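Local coordinates for secondary thiamine-phosphate synthase enzyme (Thermus thermophilus, PDB 2CU5), which is of unproven function but probably acts as a secondary thiamine-phosphate synthase, forming a trimer of UPF0047 (YjbQ) family subunits, at residues C43-Q48 / V111-F116; L7-P12 / R122-R127; E49-T54 / G106-V111; A25-H30 / L96-G101. All blocks are in the same frame, centred on the assembly; numbering follows the deposited sequence.

Contact 1. Residues C43-Q48 / V111-F116; sequences CGLTVQ and VFLAEF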
loop_
_atom_site.group_PDB
_atom_site.type_symbol
_atom_site.label_atom_id
_atom_site.label_comp_id
_atom_site.label_asym_id
_atom_site.label_seq_id
_atom_site.Cartn_x
_atom_site.Cartn_y
_atom_site.Cartn_z
ATOM N N CYS A 43 2.270 -12.049 -5.557
ATOM C CA CYS A 43 3.148 -11.951 -4.395
ATOM C C CYS A 43 3.211 -10.463 -4.059
ATOM O O CYS A 43 2.742 -9.630 -4.836
ATOM C CB CYS A 43 4.548 -12.515 -4.683
ATOM S SG CYS A 43 5.557 -11.584 -5.858
ATOM N N GLY A 44 3.759 -10.120 -2.898
ATOM C CA GLY A 44 3.836 -8.716 -2.533
ATOM C C GLY A 44 5.068 -8.359 -1.726
ATOM O O GLY A 44 5.918 -9.206 -1.461
ATOM N N LEU A 45 5.167 -7.087 -1.353
ATOM C CA LEU A 45 6.281 -6.594 -0.550
ATOM C C LEU A 45 5.693 -5.905 0.667
ATOM O O LEU A 45 4.740 -5.138 0.550
ATOM C CB LEU A 45 7.122 -5.586 -1.336
ATOM C CG LEU A 45 7.968 -6.132 -2.484
ATOM C CD1 LEU A 45 8.563 -4.972 -3.270
ATOM C CD2 LEU A 45 9.058 -7.045 -1.924
ATOM N N THR A 46 6.265 -6.171 1.833
ATOM C CA THR A 46 5.766 -5.565 3.051
ATOM C C THR A 46 6.887 -5.420 4.061
ATOM O O THR A 46 7.926 -6.086 3.965
ATOM C CB THR A 46 4.638 -6.433 3.686
ATOM O OG1 THR A 46 4.070 -5.750 4.810
ATOM C CG2 THR A 46 5.191 -7.767 4.156
ATOM N N VAL A 47 6.683 -4.519 5.013
ATOM C CA VAL A 47 7.638 -4.319 6.090
ATOM C C VAL A 47 6.901 -4.790 7.339
ATOM O O VAL A 47 5.868 -4.230 7.703
ATOM C CB VAL A 47 8.020 -2.834 6.266
ATOM C CG1 VAL A 47 8.899 -2.685 7.496
ATOM C CG2 VAL A 47 8.757 -2.321 5.023
ATOM N N GLN A 48 7.419 -5.827 7.985
ATOM C CA GLN A 48 6.780 -6.363 9.175
ATOM C C GLN A 48 7.773 -6.950 10.165
ATOM O O GLN A 48 8.984 -6.822 9.993
ATOM C CB GLN A 48 5.738 -7.415 8.781
ATOM C CG GLN A 48 4.311 -6.879 8.779
ATOM C CD GLN A 48 3.904 -6.371 10.147
ATOM O OE1 GLN A 48 4.162 -7.022 11.160
ATOM N NE2 GLN A 48 3.258 -5.214 10.188
ATOM N N VAL A 111 12.281 -6.379 5.921
ATOM C CA VAL A 111 11.647 -6.297 4.610
ATOM C C VAL A 111 11.340 -7.705 4.118
ATOM O O VAL A 111 12.229 -8.555 4.056
ATOM C CB VAL A 111 12.561 -5.581 3.591
ATOM C CG1 VAL A 111 11.861 -5.467 2.248
ATOM C CG2 VAL A 111 12.926 -4.209 4.116
ATOM N N PHE A 112 10.076 -7.948 3.774
ATOM C CA PHE A 112 9.648 -9.266 3.322
ATOM C C PHE A 112 9.053 -9.333 1.931
ATOM O O PHE A 112 8.345 -8.426 1.490
ATOM C CB PHE A 112 8.588 -9.840 4.270
ATOM C CG PHE A 112 9.100 -10.198 5.625
ATOM C CD1 PHE A 112 9.824 -11.370 5.826
ATOM C CD2 PHE A 112 8.841 -9.373 6.713
ATOM C CE1 PHE A 112 10.283 -11.719 7.100
ATOM C CE2 PHE A 112 9.292 -9.707 7.981
ATOM C CZ PHE A 112 10.016 -10.885 8.178
ATOM N N LEU A 113 9.357 -10.425 1.240
ATOM C CA LEU A 113 8.757 -10.676 -0.056
ATOM C C LEU A 113 7.637 -11.628 0.367
ATOM O O LEU A 113 7.897 -12.744 0.806
ATOM C CB LEU A 113 9.721 -11.392 -1.002
ATOM C CG LEU A 113 9.222 -11.485 -2.452
ATOM C CD1 LEU A 113 10.300 -12.117 -3.316
ATOM C CD2 LEU A 113 7.934 -12.302 -2.527
ATOM N N ALA A 114 6.395 -11.177 0.262
ATOM C CA ALA A 114 5.257 -11.996 0.658
ATOM C C ALA A 114 4.788 -12.878 -0.491
ATOM O O ALA A 114 4.099 -12.411 -1.389
ATOM C CB ALA A 114 4.116 -11.089 1.133
ATOM N N GLU A 115 5.159 -14.155 -0.451
ATOM C CA GLU A 115 4.772 -15.102 -1.494
ATOM C C GLU A 115 3.428 -15.758 -1.192
ATOM O O GLU A 115 3.258 -16.367 -0.139
ATOM C CB GLU A 115 5.829 -16.201 -1.640
ATOM C CG GLU A 115 5.459 -17.239 -2.686
ATOM C CD GLU A 115 5.335 -16.640 -4.075
ATOM O OE1 GLU A 115 6.353 -16.599 -4.800
ATOM O OE2 GLU A 115 4.222 -16.194 -4.442
ATOM N N PHE A 116 2.488 -15.648 -2.127
ATOM C CA PHE A 116 1.165 -16.241 -1.947
ATOM C C PHE A 116 0.872 -17.331 -2.979
ATOM O O PHE A 116 -0.155 -18.003 -2.896
ATOM C CB PHE A 116 0.086 -15.157 -2.038
ATOM C CG PHE A 116 0.325 -13.982 -1.129
ATOM C CD1 PHE A 116 0.399 -14.156 0.249
ATOM C CD2 PHE A 116 0.468 -12.700 -1.654
ATOM C CE1 PHE A 116 0.609 -13.069 1.097
ATOM C CE2 PHE A 116 0.678 -11.605 -0.816
ATOM C CZ PHE A 116 0.749 -11.791 0.559
#
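Gly-44 with Ala-114 and Thr-46 with Phe-112 are the hydrogen-bonded pairs of an antiparallel ladder, which joins strand 43-48 to the middle strand of the three-stranded sheet at the centre of the UPF0047 chain. The segment axes come within 4.5 Å and run at 154°. Among the four backbone bonds, Ala-114 N reaches Gly-44 O at 2.7 Å, while Phe-112 N gives Thr-46 O a nearly straight bond (2.9 Å, 169°).

Apolar contacts divide between the two faces. On the face of Cys-43 and Leu-45, which packs toward strands 93-99 and 120-128, Leu-113 CD2 lies 4.0 Å from Cys-43 CB, and Leu-45 CD2 leans to within 4.1 Å of Leu-113 CA. Opposite, Thr-46 CG2 meets Phe-112 CB at 4.0 Å.

The polar ends find partners outside the pair: Glu-115 OE1 binds Arg-122 NE and Thr-11 OG1, and Gln-48 bonds through NE2 to Thr-41 O and through OE1 to His-84 ND1, both of the second subunit.

Of the aromatic rings, Phe-116 has Ala-114 O 3.5 Å above its plane, offset toward the rim. Phe-112, CG anti to its carbonyl carbon (chi1 -69°), turns its ring edge to the other strand, with CE2 3.5 Å from Gln-48 O.

Contact 2. Residues L7-P12 / R122-R127; sequences LEVPTP and REVWVR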
loop_
_atom_site.group_PDB
_atom_site.type_symbol
_atom_site.label_atom_id
_atom_site.label_comp_id
_atom_site.label_asym_id
_atom_site.label_seq_id
_atom_site.Cartn_x
_atom_site.Cartn_y
_atom_site.Cartn_z
ATOM N N LEU A 7 17.149 -8.523 -8.318
ATOM C CA LEU A 7 17.397 -9.585 -7.361
ATOM C C LEU A 7 16.445 -10.713 -7.742
ATOM O O LEU A 7 15.353 -10.460 -8.246
ATOM C CB LEU A 7 17.088 -9.112 -5.934
ATOM C CG LEU A 7 17.840 -7.878 -5.424
ATOM C CD1 LEU A 7 17.344 -7.511 -4.033
ATOM C CD2 LEU A 7 19.328 -8.158 -5.400
ATOM N N GLU A 8 16.870 -11.950 -7.526
ATOM C CA GLU A 8 16.033 -13.105 -7.832
ATOM C C GLU A 8 15.931 -13.858 -6.512
ATOM O O GLU A 8 16.931 -14.304 -5.957
ATOM C CB GLU A 8 16.681 -13.932 -8.949
ATOM C CG GLU A 8 17.208 -13.033 -10.071
ATOM C CD GLU A 8 17.390 -13.735 -11.403
ATOM O OE1 GLU A 8 17.964 -14.844 -11.429
ATOM O OE2 GLU A 8 16.967 -13.161 -12.432
ATOM N N VAL A 9 14.707 -13.980 -6.010
ATOM C CA VAL A 9 14.460 -14.591 -4.712
ATOM C C VAL A 9 13.659 -15.887 -4.707
ATOM O O VAL A 9 12.513 -15.911 -5.145
ATOM C CB VAL A 9 13.720 -13.576 -3.800
ATOM C CG1 VAL A 9 13.654 -14.088 -2.379
ATOM C CG2 VAL A 9 14.422 -12.224 -3.852
ATOM N N PRO A 10 14.257 -16.986 -4.218
ATOM C CA PRO A 10 13.511 -18.249 -4.185
ATOM C C PRO A 10 12.418 -18.130 -3.117
ATOM O O PRO A 10 12.656 -17.581 -2.039
ATOM C CB PRO A 10 14.577 -19.273 -3.799
ATOM C CG PRO A 10 15.845 -18.666 -4.343
ATOM C CD PRO A 10 15.689 -17.218 -3.955
ATOM N N THR A 11 11.229 -18.641 -3.415
ATOM C CA THR A 11 10.120 -18.573 -2.466
ATOM C C THR A 11 9.442 -19.924 -2.279
ATOM O O THR A 11 9.473 -20.772 -3.170
ATOM C CB THR A 11 9.049 -17.576 -2.941
ATOM O OG1 THR A 11 8.535 -18.003 -4.207
ATOM C CG2 THR A 11 9.647 -16.180 -3.088
ATOM N N PRO A 12 8.837 -20.151 -1.103
ATOM C CA PRO A 12 8.142 -21.411 -0.818
ATOM C C PRO A 12 6.729 -21.323 -1.391
ATOM O O PRO A 12 6.391 -20.338 -2.041
ATOM C CB PRO A 12 8.146 -21.460 0.702
ATOM C CG PRO A 12 7.971 -20.018 1.064
ATOM C CD PRO A 12 8.939 -19.325 0.114
ATOM N N ARG A 122 11.167 -15.418 -7.641
ATOM C CA ARG A 122 10.626 -14.104 -7.951
ATOM C C ARG A 122 11.714 -13.085 -8.216
ATOM O O ARG A 122 12.863 -13.281 -7.844
ATOM C CB ARG A 122 9.785 -13.605 -6.780
ATOM C CG ARG A 122 8.622 -14.500 -6.421
ATOM C CD ARG A 122 7.583 -14.473 -7.525
ATOM N NE ARG A 122 6.285 -14.913 -7.029
ATOM C CZ ARG A 122 5.159 -14.866 -7.731
ATOM N NH1 ARG A 122 4.026 -15.287 -7.184
ATOM N NH2 ARG A 122 5.163 -14.402 -8.974
ATOM N N GLU A 123 11.322 -11.992 -8.860
ATOM C CA GLU A 123 12.232 -10.893 -9.147
ATOM C C GLU A 123 11.855 -9.736 -8.232
ATOM O O GLU A 123 10.681 -9.517 -7.940
ATOM C CB GLU A 123 12.088 -10.420 -10.595
ATOM C CG GLU A 123 12.842 -11.239 -11.625
ATOM C CD GLU A 123 12.759 -10.623 -13.012
ATOM O OE1 GLU A 123 12.849 -9.380 -13.118
ATOM O OE2 GLU A 123 12.610 -11.377 -13.999
ATOM N N VAL A 124 12.864 -9.012 -7.768
ATOM C CA VAL A 124 12.657 -7.839 -6.943
ATOM C C VAL A 124 13.607 -6.800 -7.521
ATOM O O VAL A 124 14.818 -7.019 -7.566
ATOM C CB VAL A 124 13.012 -8.091 -5.467
ATOM C CG1 VAL A 124 12.901 -6.789 -4.688
ATOM C CG2 VAL A 124 12.074 -9.141 -4.869
ATOM N N TRP A 125 13.057 -5.689 -7.993
ATOM C CA TRP A 125 13.880 -4.632 -8.568
ATOM C C TRP A 125 14.264 -3.617 -7.504
ATOM O O TRP A 125 13.450 -3.257 -6.654
ATOM C CB TRP A 125 13.138 -3.938 -9.705
ATOM C CG TRP A 125 12.754 -4.864 -10.821
ATOM C CD1 TRP A 125 13.261 -6.111 -11.068
ATOM C CD2 TRP A 125 11.806 -4.602 -11.862
ATOM N NE1 TRP A 125 12.687 -6.639 -12.201
ATOM C CE2 TRP A 125 11.792 -5.733 -12.709
ATOM C CE3 TRP A 125 10.967 -3.519 -12.163
ATOM C CZ2 TRP A 125 10.969 -5.815 -13.840
ATOM C CZ3 TRP A 125 10.149 -3.599 -13.286
ATOM C CH2 TRP A 125 10.159 -4.742 -14.111
ATOM N N VAL A 126 15.510 -3.158 -7.554
ATOM C CA VAL A 126 16.006 -2.201 -6.580
ATOM C C VAL A 126 16.539 -0.971 -7.300
ATOM O O VAL A 126 17.394 -1.076 -8.176
ATOM C CB VAL A 126 17.140 -2.811 -5.733
ATOM C CG1 VAL A 126 17.545 -1.842 -4.634
ATOM C CG2 VAL A 126 16.700 -4.147 -5.146
ATOM N N ARG A 127 16.018 0.189 -6.922
ATOM C CA ARG A 127 16.423 1.454 -7.512
ATOM C C ARG A 127 16.817 2.437 -6.423
ATOM O O ARG A 127 16.062 2.666 -5.479
ATOM C CB ARG A 127 15.271 2.036 -8.328
ATOM C CG ARG A 127 15.453 3.488 -8.732
ATOM C CD ARG A 127 16.565 3.667 -9.745
ATOM N NE ARG A 127 16.193 4.690 -10.716
ATOM C CZ ARG A 127 16.079 5.984 -10.440
ATOM N NH1 ARG A 127 16.321 6.434 -9.217
ATOM N NH2 ARG A 127 15.696 6.825 -11.388
#
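Glu-123, whose CA makes a CA-H...O contact of 3.3 Å with Leu-7 O, places OE1 at the edge of the Trp-125 indole and in its plane, where NE1 appears to donate to it at 2.9 Å; the position of this oxygen is somewhat doubtful. The indole also meets the Phe-37 ring at about 45° and packs on Arg-104 of the third subunit. On the same side of the sheet, Glu-8 OE2 and Glu-123 OE2 stand 5.0 Å apart, two like charges; Arg-6 NH1 supplies an opposite charge, in a salt bridge to the less certain Glu-123 OE1.

Four backbone bonds hold the strands, whose segment axes run at 143°. Leu-7 and Val-124 exchange one pair, with Leu-7 N to Val-124 O at 2.9 Å. Val-9 and Arg-122 exchange the other, with Val-9 N to Arg-122 O at 2.7 Å.

The opposite face is largely aliphatic. The Leu-7 and Val-126 side chains cross obliquely, CD1 of the first 3.6 Å from CG2 of the second, and the CG2 methyls of Val-9 and Val-124 meet at 4.0 Å. Arg-122 CG, anti to its carbonyl carbon (chi1 -59°), comes 3.9 Å from Thr-11 CG2, the side chains crossing at about a right angle. Further out, Arg-122 NE and Thr-11 OG1 both bind Glu-115.

Val-9, Thr-11, Arg-122 and Val-124 all touch Leu-113, so this is the outermost antiparallel pair, within this chain, of the five-stranded sheet, packed face-on against the three-stranded one.

Contact 3. Residues E49-T54 / G106-V111; sequences EGADPT and GRWQQV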
loop_
_atom_site.group_PDB
_atom_site.type_symbol
_atom_site.label_atom_id
_atom_site.label_comp_id
_atom_site.label_asym_id
_atom_site.label_seq_id
_atom_site.Cartn_x
_atom_site.Cartn_y
_atom_site.Cartn_z
ATOM N N GLU A 49 7.260 -7.597 11.205
ATOM C CA GLU A 49 8.122 -8.170 12.228
ATOM C C GLU A 49 8.554 -9.605 11.947
ATOM O O GLU A 49 7.732 -10.463 11.618
ATOM C CB GLU A 49 7.428 -8.122 13.591
ATOM C CG GLU A 49 8.378 -8.405 14.740
ATOM C CD GLU A 49 7.675 -8.644 16.054
ATOM O OE1 GLU A 49 6.707 -7.919 16.368
ATOM O OE2 GLU A 49 8.107 -9.557 16.781
ATOM N N GLY A 50 9.851 -9.856 12.090
ATOM C CA GLY A 50 10.375 -11.191 11.877
ATOM C C GLY A 50 10.914 -11.796 13.163
ATOM O O GLY A 50 11.019 -13.018 13.281
ATOM N N ALA A 51 11.247 -10.946 14.132
ATOM C CA ALA A 51 11.801 -11.412 15.405
ATOM C C ALA A 51 10.979 -12.546 16.002
ATOM O O ALA A 51 11.531 -13.543 16.466
ATOM C CB ALA A 51 11.901 -10.263 16.386
ATOM N N ASP A 52 9.660 -12.390 16.009
ATOM C CA ASP A 52 8.789 -13.442 16.518
ATOM C C ASP A 52 8.176 -14.129 15.301
ATOM O O ASP A 52 7.383 -13.530 14.576
ATOM C CB ASP A 52 7.685 -12.859 17.398
ATOM C CG ASP A 52 6.795 -13.932 17.991
ATOM O OD1 ASP A 52 6.874 -15.089 17.521
ATOM O OD2 ASP A 52 6.014 -13.620 18.916
ATOM N N PRO A 53 8.535 -15.403 15.064
ATOM C CA PRO A 53 8.033 -16.186 13.929
ATOM C C PRO A 53 6.510 -16.284 13.837
ATOM O O PRO A 53 5.956 -16.440 12.750
ATOM C CB PRO A 53 8.669 -17.565 14.147
ATOM C CG PRO A 53 9.904 -17.261 14.920
ATOM C CD PRO A 53 9.433 -16.220 15.898
ATOM N N THR A 54 5.840 -16.197 14.979
ATOM C CA THR A 54 4.386 -16.310 15.003
ATOM C C THR A 54 3.662 -15.135 14.355
ATOM O O THR A 54 2.517 -15.277 13.925
ATOM C CB THR A 54 3.870 -16.511 16.445
ATOM O OG1 THR A 54 4.222 -15.384 17.257
ATOM C CG2 THR A 54 4.484 -17.771 17.043
ATOM N N GLY A 106 12.708 0.277 11.911
ATOM C CA GLY A 106 12.374 0.261 13.321
ATOM C C GLY A 106 13.006 -0.959 13.962
ATOM O O GLY A 106 13.481 -1.863 13.268
ATOM N N ARG A 107 13.007 -0.994 15.287
ATOM C CA ARG A 107 13.607 -2.093 16.027
ATOM C C ARG A 107 13.014 -3.472 15.728
ATOM O O ARG A 107 13.691 -4.488 15.894
ATOM C CB ARG A 107 13.520 -1.806 17.530
ATOM C CG ARG A 107 14.154 -2.879 18.388
ATOM C CD ARG A 107 13.849 -2.693 19.866
ATOM N NE ARG A 107 14.454 -1.489 20.425
ATOM C CZ ARG A 107 14.498 -1.221 21.727
ATOM N NH1 ARG A 107 13.974 -2.075 22.597
ATOM N NH2 ARG A 107 15.062 -0.100 22.162
ATOM N N TRP A 108 11.760 -3.518 15.285
ATOM C CA TRP A 108 11.121 -4.801 14.991
ATOM C C TRP A 108 10.689 -4.956 13.542
ATOM O O TRP A 108 9.766 -5.720 13.251
ATOM C CB TRP A 108 9.905 -5.002 15.892
ATOM C CG TRP A 108 10.222 -4.866 17.340
ATOM C CD1 TRP A 108 10.021 -3.768 18.125
ATOM C CD2 TRP A 108 10.840 -5.850 18.174
ATOM N NE1 TRP A 108 10.476 -4.007 19.399
ATOM C CE2 TRP A 108 10.985 -5.278 19.458
ATOM C CE3 TRP A 108 11.288 -7.160 17.963
ATOM C CZ2 TRP A 108 11.560 -5.973 20.529
ATOM C CZ3 TRP A 108 11.860 -7.853 19.031
ATOM C CH2 TRP A 108 11.990 -7.254 20.297
ATOM N N GLN A 109 11.354 -4.246 12.635
ATOM C CA GLN A 109 11.001 -4.312 11.220
ATOM C C GLN A 109 12.023 -5.016 10.341
ATOM O O GLN A 109 13.229 -4.912 10.557
ATOM C CB GLN A 109 10.788 -2.906 10.649
ATOM C CG GLN A 109 9.596 -2.138 11.191
ATOM C CD GLN A 109 9.496 -0.765 10.551
ATOM O OE1 GLN A 109 10.484 -0.032 10.495
ATOM N NE2 GLN A 109 8.309 -0.410 10.062
ATOM N N GLN A 110 11.511 -5.729 9.344
ATOM C CA GLN A 110 12.315 -6.442 8.361
ATOM C C GLN A 110 11.558 -6.339 7.036
ATOM O O GLN A 110 10.329 -6.206 7.027
ATOM C CB GLN A 110 12.486 -7.914 8.757
ATOM C CG GLN A 110 13.407 -8.140 9.945
ATOM C CD GLN A 110 14.873 -7.921 9.605
ATOM O OE1 GLN A 110 15.528 -8.798 9.047
ATOM N NE2 GLN A 110 15.389 -6.738 9.927
ATOM N N VAL A 111 12.281 -6.379 5.921
ATOM C CA VAL A 111 11.647 -6.297 4.610
ATOM C C VAL A 111 11.340 -7.705 4.118
ATOM O O VAL A 111 12.229 -8.555 4.056
ATOM C CB VAL A 111 12.561 -5.581 3.591
ATOM C CG1 VAL A 111 11.861 -5.467 2.248
ATOM C CG2 VAL A 111 12.926 -4.209 4.116
#
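Glu-49 and Trp-108 bring their backbones together just beyond the last rungs of a strand pair: Glu-49 CA makes a CA-H...O contact of 3.1 Å with Trp-108 O, and no hydrogen bond crosses between the segments. The contact joins, at the surface, a type I beta turn from Gly-106 to Gln-109, leading into strand 110-115, to the loop that runs into the N-capped helix 53-66.

Trp-108 carries most of the side-chain packing. With CG anti to its carbonyl carbon (chi1 -54°), its side chain lies beside that of Glu-49 and points the same way, carboxylate and indole planes 48° apart. Glu-49 CG sits 3.9 Å from Trp-108 CB. The Ala-51 methyl comes in at the ring edge, near the plane, with CB 3.5 Å from CE3 of Trp-108. Glu-49 OE2 also accepts a weak bond from Asp-52 N, which ties the carboxylate back to its own loop.

The facing turn is closed by Gln-109 N to Gly-106 O (3.3 Å) and braced by side-chain amides. Gly-106 N also donates to Gln-109 OE1 at 2.7 Å, and Gln-110 NE2 reaches Gln-109 O at 2.9 Å, while Gln-110 OE1 goes to Asn-18.

Asp-52 caps the helix and meets His-76 of the second subunit through OD2. Its OD1 is gripped twice from one face of the carboxylate, 48° out of plane, by Thr-54 N at 3.0 Å and Thr-54 OG1 at 2.7 Å.

Contact 4. Residues A25-H30 / L96-G101; sequences AALSGH and LLAEKG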
loop_
_atom_site.group_PDB
_atom_site.type_symbol
_atom_site.label_atom_id
_atom_site.label_comp_id
_atom_site.label_asym_id
_atom_site.label_seq_id
_atom_site.Cartn_x
_atom_site.Cartn_y
_atom_site.Cartn_z
ATOM N N ALA A 25 22.595 -5.688 0.233
ATOM C CA ALA A 25 23.771 -6.094 -0.524
ATOM C C ALA A 25 23.777 -5.453 -1.906
ATOM O O ALA A 25 24.828 -5.336 -2.537
ATOM C CB ALA A 25 23.822 -7.616 -0.648
ATOM N N ALA A 26 22.607 -5.031 -2.378
ATOM C CA ALA A 26 22.510 -4.406 -3.692
ATOM C C ALA A 26 22.677 -2.889 -3.634
ATOM O O ALA A 26 22.746 -2.230 -4.672
ATOM C CB ALA A 26 21.171 -4.753 -4.337
ATOM N N LEU A 27 22.765 -2.344 -2.425
ATOM C CA LEU A 27 22.888 -0.901 -2.243
ATOM C C LEU A 27 24.272 -0.296 -2.448
ATOM O O LEU A 27 24.391 0.916 -2.641
ATOM C CB LEU A 27 22.387 -0.513 -0.853
ATOM C CG LEU A 27 20.948 -0.937 -0.556
ATOM C CD1 LEU A 27 20.553 -0.467 0.836
ATOM C CD2 LEU A 27 20.019 -0.353 -1.608
ATOM N N SER A 28 25.312 -1.121 -2.397
ATOM C CA SER A 28 26.682 -0.627 -2.566
ATOM C C SER A 28 26.965 0.591 -1.683
ATOM O O SER A 28 27.484 1.602 -2.154
ATOM C CB SER A 28 26.937 -0.266 -4.034
ATOM O OG SER A 28 26.852 -1.411 -4.867
ATOM N N GLY A 29 26.612 0.494 -0.405
ATOM C CA GLY A 29 26.854 1.589 0.522
ATOM C C GLY A 29 26.077 2.874 0.278
ATOM O O GLY A 29 26.425 3.923 0.815
ATOM N N HIS A 30 25.020 2.800 -0.521
ATOM C CA HIS A 30 24.203 3.974 -0.823
ATOM C C HIS A 30 23.567 4.616 0.412
ATOM O O HIS A 30 23.243 3.938 1.387
ATOM C CB HIS A 30 23.086 3.588 -1.801
ATOM C CG HIS A 30 22.091 4.683 -2.057
ATOM N ND1 HIS A 30 22.395 5.812 -2.786
ATOM C CD2 HIS A 30 20.794 4.817 -1.683
ATOM C CE1 HIS A 30 21.330 6.593 -2.851
ATOM N NE2 HIS A 30 20.346 6.012 -2.190
ATOM N N LEU A 96 12.115 2.912 0.961
ATOM C CA LEU A 96 12.765 2.910 2.264
ATOM C C LEU A 96 14.039 3.744 2.317
ATOM O O LEU A 96 14.679 3.988 1.295
ATOM C CB LEU A 96 13.099 1.467 2.651
ATOM C CG LEU A 96 11.924 0.479 2.650
ATOM C CD1 LEU A 96 12.432 -0.946 2.502
ATOM C CD2 LEU A 96 11.123 0.649 3.936
ATOM N N LEU A 97 14.396 4.160 3.527
ATOM C CA LEU A 97 15.598 4.954 3.773
ATOM C C LEU A 97 16.790 4.033 3.989
ATOM O O LEU A 97 16.669 2.985 4.625
ATOM C CB LEU A 97 15.423 5.800 5.033
ATOM C CG LEU A 97 14.339 6.871 5.043
ATOM C CD1 LEU A 97 14.093 7.344 6.475
ATOM C CD2 LEU A 97 14.767 8.016 4.157
ATOM N N ALA A 98 17.942 4.433 3.462
ATOM C CA ALA A 98 19.161 3.660 3.622
ATOM C C ALA A 98 20.283 4.604 4.033
ATOM O O ALA A 98 20.308 5.766 3.634
ATOM C CB ALA A 98 19.523 2.956 2.315
ATOM N N GLU A 99 21.198 4.103 4.849
ATOM C CA GLU A 99 22.333 4.898 5.287
ATOM C C GLU A 99 23.582 4.048 5.146
ATOM O O GLU A 99 23.734 3.032 5.824
ATOM C CB GLU A 99 22.158 5.334 6.740
ATOM C CG GLU A 99 23.329 6.142 7.281
ATOM C CD GLU A 99 23.087 6.638 8.692
ATOM O OE1 GLU A 99 22.185 7.482 8.880
ATOM O OE2 GLU A 99 23.795 6.181 9.616
ATOM N N LYS A 100 24.460 4.462 4.240
ATOM C CA LYS A 100 25.705 3.753 3.993
ATOM C C LYS A 100 25.506 2.259 3.743
ATOM O O LYS A 100 26.190 1.416 4.324
ATOM C CB LYS A 100 26.662 3.992 5.163
ATOM C CG LYS A 100 26.981 5.474 5.345
ATOM C CD LYS A 100 27.799 5.767 6.594
ATOM C CE LYS A 100 28.034 7.269 6.734
ATOM N NZ LYS A 100 28.769 7.627 7.980
ATOM N N GLY A 101 24.557 1.940 2.866
ATOM C CA GLY A 101 24.298 0.556 2.518
ATOM C C GLY A 101 23.393 -0.226 3.445
ATOM O O GLY A 101 23.146 -1.406 3.204
HETATM O O HOH W 1 25.492 -1.956 0.766
#
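Gly-101 lies against the type I' beta turn formed by Leu-27 to His-30, so that two tight turns meet: this one, which leads from helix 20-25 toward strand 32-37, and the hairpin turn between strands 93-99 and 102-103. Three residues, Gly-101, His-30 and Ala-98, account for much of the buried surface.

Gly-101 and Gly-29 are the nearest pair by CA, 3.4 Å apart, an intimacy that rests on the bare alpha carbon of Gly-101. Next to it, Lys-100 CA makes a CA-H...O contact of 3.3 Å with Gly-29 O.

His-30 contributes through its backbone, since its CB points away from the hairpin. His-30 O accepts from Gly-101 N at 2.8 Å, the one direct hydrogen bond across the contact, with the N-H aimed almost straight (169°). Lys-100 N is near the same oxygen but poorly angled, and bonds to Thr-31 OG1. Within its own turn, His-30 N donates to Leu-27 O at 2.9 Å.

Ala-98 supplies the apolar side. Leu-27 CD1, anti to its own CA in an extended side chain (chi2 -179°), reaches 3.9 Å from Ala-98 CB while resting 3.6 Å from Gly-101 O. Val-34 touches both side chains, extending this packing to strand 32-37.

A water also joins the turns, accepting from Gly-29 N at 2.9 Å and donating weakly to Gly-101 O at 3.4 Å.

How the contacts relate
Contact 1 is wholly buried and contact 2 largely so; both are antiparallel ladders, one in each sheet, with apolar faces packed together. The Glu-115 carboxylate of contact 1 ties the two ladders together. Contact 3 continues the strand pair of contact 1 to the surface, sharing Val-111, and there backbone rungs give way to edge packing and capping. Contact 4, partly buried, serves the same sheet as contact 2 but relies on glycine-rich turns, one direct bond and a water. Leu-96 connects it inward, packing on Val-47 and Val-111. Contacts 2 and 3 do not touch, their nearest atoms about 7 Å apart.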